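Local structure of peruvianin-I (Thevetia peruviana, 6ORM) at residues 74-79 with 144-149. The protein probably hydrolyses peptide bonds as a cysteine peptidase of the plant's latex, although it is a germin-like protein of the cupin family. Residues are numbered along the deposited sequence; the frame is centred on the assembly and turned at random.
Sequences INRCVL and NATFYA. With NAG (2-acetamido-2-deoxy-beta-D-glucopyranose), chain E.
Cys77 and Phe147 face each other in the middle of an antiparallel strand pair, where six backbone hydrogen bonds tie 74-79 to 145-149. These bonds come in reciprocal twos at Asn75–Ala149, Cys77–Phe147 and Leu79–Ala145; Cys77 N to Phe147 O, at 2.8 Å, is among the shortest. Arg76–Tyr148 and Val78–Thr146 are the non-hydrogen-bonded pairs between them, and CA-H...O contacts, such as Val78 CA to Ala145 O at 3.2 Å, fill in the seam.

On the sheet face carrying Cys77, Leu79, Ala145 and Phe147, the Phe147 ring packs across the pair against Cys77 and Leu79. Its chi1 of 59° sets CG between the backbone N and the carbonyl carbon, and the end of the ring comes near the partner strand. Cys77 CB lies over one face, 3.6 Å from the Phe147 ring centroid and offset toward the rim, a CH-pi contact, while SG lies obliquely, 4.3 Å from the same centroid. Leu79 CD1 meets the rim in plane, 4.0 Å from Phe147 CE1. An alanine at Phe147 would probably open a gap beside Cys77 and Leu79 and cost the sulfur its aromatic neighbour.

On the other face, Arg76 and Tyr148 run side by side in the same direction, Arg76 CG 3.6 Å from Tyr148 CE2 and CD near the hydroxyl. The guanidinium continues beyond the ring to hydrogen-bond Gln44 O and Thr57 OG1; Thr146 OG1 is hydrogen-bonded to Glu101 OE1. Just before its strand, Asn144 carries a covalent N-acetylglucosamine through ND2.

Within the cupin fold, strands 54-57 and 95-101 flank the pair in one antiparallel sheet. Strands 104-109 and 135-139 of a second sheet pack against Phe147, while Ile74 and Tyr148 touch Leu126 and Met98 of a neighbouring subunit.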
loop_
_atom_site.group_PDB
_atom_site.type_symbol
_atom_site.label_atom_id
_atom_site.label_comp_id
_atom_site.label_asym_id
_atom_site.label_seq_id
_atom_site.Cartn_x
_atom_site.Cartn_y
_atom_site.Cartn_z
ATOM N N ILE A 74 20.406 -0.413 -0.473
ATOM C CA ILE A 74 21.432 -1.358 -0.050
ATOM C C ILE A 74 22.507 -0.594 0.712
ATOM O O ILE A 74 22.963 0.465 0.265
ATOM C CB ILE A 74 22.027 -2.150 -1.235
ATOM C CG1 ILE A 74 22.956 -3.256 -0.728
ATOM C CG2 ILE A 74 22.743 -1.243 -2.222
ATOM C CD1 ILE A 74 23.351 -4.262 -1.796
ATOM N N ASN A 75 22.889 -1.113 1.875
ATOM C CA ASN A 75 23.950 -0.539 2.686
ATOM C C ASN A 75 25.063 -1.562 2.856
ATOM O O ASN A 75 24.795 -2.749 3.060
ATOM C CB ASN A 75 23.428 -0.109 4.067
ATOM C CG ASN A 75 22.401 1.006 3.989
ATOM O OD1 ASN A 75 22.470 1.876 3.122
ATOM N ND2 ASN A 75 21.440 0.983 4.904
ATOM N N ARG A 76 26.308 -1.102 2.772
ATOM C CA ARG A 76 27.461 -1.945 3.056
ATOM C C ARG A 76 27.943 -1.673 4.472
ATOM O O ARG A 76 28.161 -0.518 4.848
ATOM C CB ARG A 76 28.599 -1.696 2.064
ATOM C CG ARG A 76 29.805 -2.599 2.306
ATOM C CD ARG A 76 31.019 -2.181 1.486
ATOM N NE ARG A 76 31.507 -0.855 1.852
ATOM C CZ ARG A 76 32.263 -0.092 1.069
ATOM N NH1 ARG A 76 32.653 -0.535 -0.119
ATOM N NH2 ARG A 76 32.656 1.104 1.488
ATOM N N CYS A 77 28.120 -2.738 5.247
ATOM C CA CYS A 77 28.602 -2.640 6.615
ATOM C C CYS A 77 29.913 -3.400 6.726
ATOM O O CYS A 77 29.988 -4.573 6.346
ATOM C CB CYS A 77 27.573 -3.190 7.605
ATOM S SG CYS A 77 25.949 -2.369 7.587
ATOM N N VAL A 78 30.938 -2.735 7.250
ATOM C CA VAL A 78 32.234 -3.349 7.508
ATOM C C VAL A 78 32.518 -3.241 8.998
ATOM O O VAL A 78 32.394 -2.159 9.584
ATOM C CB VAL A 78 33.349 -2.688 6.678
ATOM C CG1 VAL A 78 34.705 -3.302 7.006
ATOM C CG2 VAL A 78 33.041 -2.812 5.190
ATOM N N LEU A 79 32.894 -4.361 9.606
ATOM C CA LEU A 79 33.192 -4.433 11.029
ATOM C C LEU A 79 34.666 -4.759 11.206
ATOM O O LEU A 79 35.145 -5.775 10.691
ATOM C CB LEU A 79 32.326 -5.487 11.719
ATOM C CG LEU A 79 30.839 -5.178 11.903
ATOM C CD1 LEU A 79 30.096 -6.416 12.385
ATOM C CD2 LEU A 79 30.647 -4.022 12.874
ATOM N N ASN A 144 38.423 -8.196 9.014
ATOM C CA ASN A 144 37.185 -7.453 8.840
ATOM C C ASN A 144 36.052 -8.375 8.419
ATOM O O ASN A 144 36.251 -9.345 7.683
ATOM C CB ASN A 144 37.337 -6.368 7.775
ATOM C CG ASN A 144 38.273 -5.252 8.184
ATOM O OD1 ASN A 144 38.617 -5.089 9.355
ATOM N ND2 ASN A 144 38.692 -4.471 7.193
ATOM N N ALA A 145 34.850 -8.046 8.872
ATOM C CA ALA A 145 33.625 -8.673 8.400
ATOM C C ALA A 145 32.884 -7.680 7.516
ATOM O O ALA A 145 32.755 -6.504 7.874
ATOM C CB ALA A 145 32.748 -9.116 9.569
ATOM N N THR A 146 32.410 -8.144 6.365
ATOM C CA THR A 146 31.628 -7.321 5.451
ATOM C C THR A 146 30.292 -7.995 5.183
ATOM O O THR A 146 30.243 -9.201 4.919
ATOM C CB THR A 146 32.373 -7.090 4.132
ATOM O OG1 THR A 146 33.633 -6.459 4.393
ATOM C CG2 THR A 146 31.554 -6.205 3.198
ATOM N N PHE A 147 29.212 -7.222 5.269
ATOM C CA PHE A 147 27.904 -7.702 4.856
ATOM C C PHE A 147 27.116 -6.559 4.236
ATOM O O PHE A 147 27.361 -5.384 4.520
ATOM C CB PHE A 147 27.123 -8.338 6.018
ATOM C CG PHE A 147 26.887 -7.424 7.189
ATOM C CD1 PHE A 147 27.851 -7.270 8.171
ATOM C CD2 PHE A 147 25.683 -6.751 7.329
ATOM C CE1 PHE A 147 27.629 -6.447 9.256
ATOM C CE2 PHE A 147 25.454 -5.926 8.414
ATOM C CZ PHE A 147 26.428 -5.778 9.382
ATOM N N TYR A 148 26.175 -6.924 3.371
ATOM C CA TYR A 148 25.309 -5.976 2.688
ATOM C C TYR A 148 23.879 -6.174 3.162
ATOM O O TYR A 148 23.392 -7.308 3.224
ATOM C CB TYR A 148 25.396 -6.154 1.171
ATOM C CG TYR A 148 26.757 -5.822 0.618
ATOM C CD1 TYR A 148 27.800 -6.733 0.695
ATOM C CD2 TYR A 148 27.007 -4.587 0.036
ATOM C CE1 TYR A 148 29.050 -6.429 0.200
ATOM C CE2 TYR A 148 28.252 -4.273 -0.466
ATOM C CZ TYR A 148 29.270 -5.199 -0.380
ATOM O OH TYR A 148 30.515 -4.893 -0.875
ATOM N N ALA A 149 23.218 -5.076 3.502
ATOM C CA ALA A 149 21.820 -5.093 3.905
ATOM C C ALA A 149 20.968 -4.557 2.760
ATOM O O ALA A 149 21.137 -3.406 2.344
ATOM C CB ALA A 149 21.608 -4.262 5.171
HETATM C C1 NAG E . 39.578 -3.344 7.314
HETATM C C2 NAG E . 41.002 -3.713 6.912
HETATM C C3 NAG E . 41.902 -2.476 6.949
HETATM C C4 NAG E . 41.306 -1.367 6.088
HETATM C C5 NAG E . 39.861 -1.094 6.511
HETATM C C6 NAG E . 39.148 -0.132 5.590
HETATM C C7 NAG E . 41.875 -5.974 7.259
HETATM C C8 NAG E . 42.404 -6.967 8.249
HETATM N N2 NAG E . 41.533 -4.778 7.749
HETATM O O3 NAG E . 43.214 -2.793 6.490
HETATM O O4 NAG E . 42.083 -0.181 6.235
HETATM O O5 NAG E . 39.098 -2.309 6.469
HETATM O O6 NAG E . 38.900 -0.728 4.324
HETATM O O7 NAG E . 41.761 -6.242 6.067
#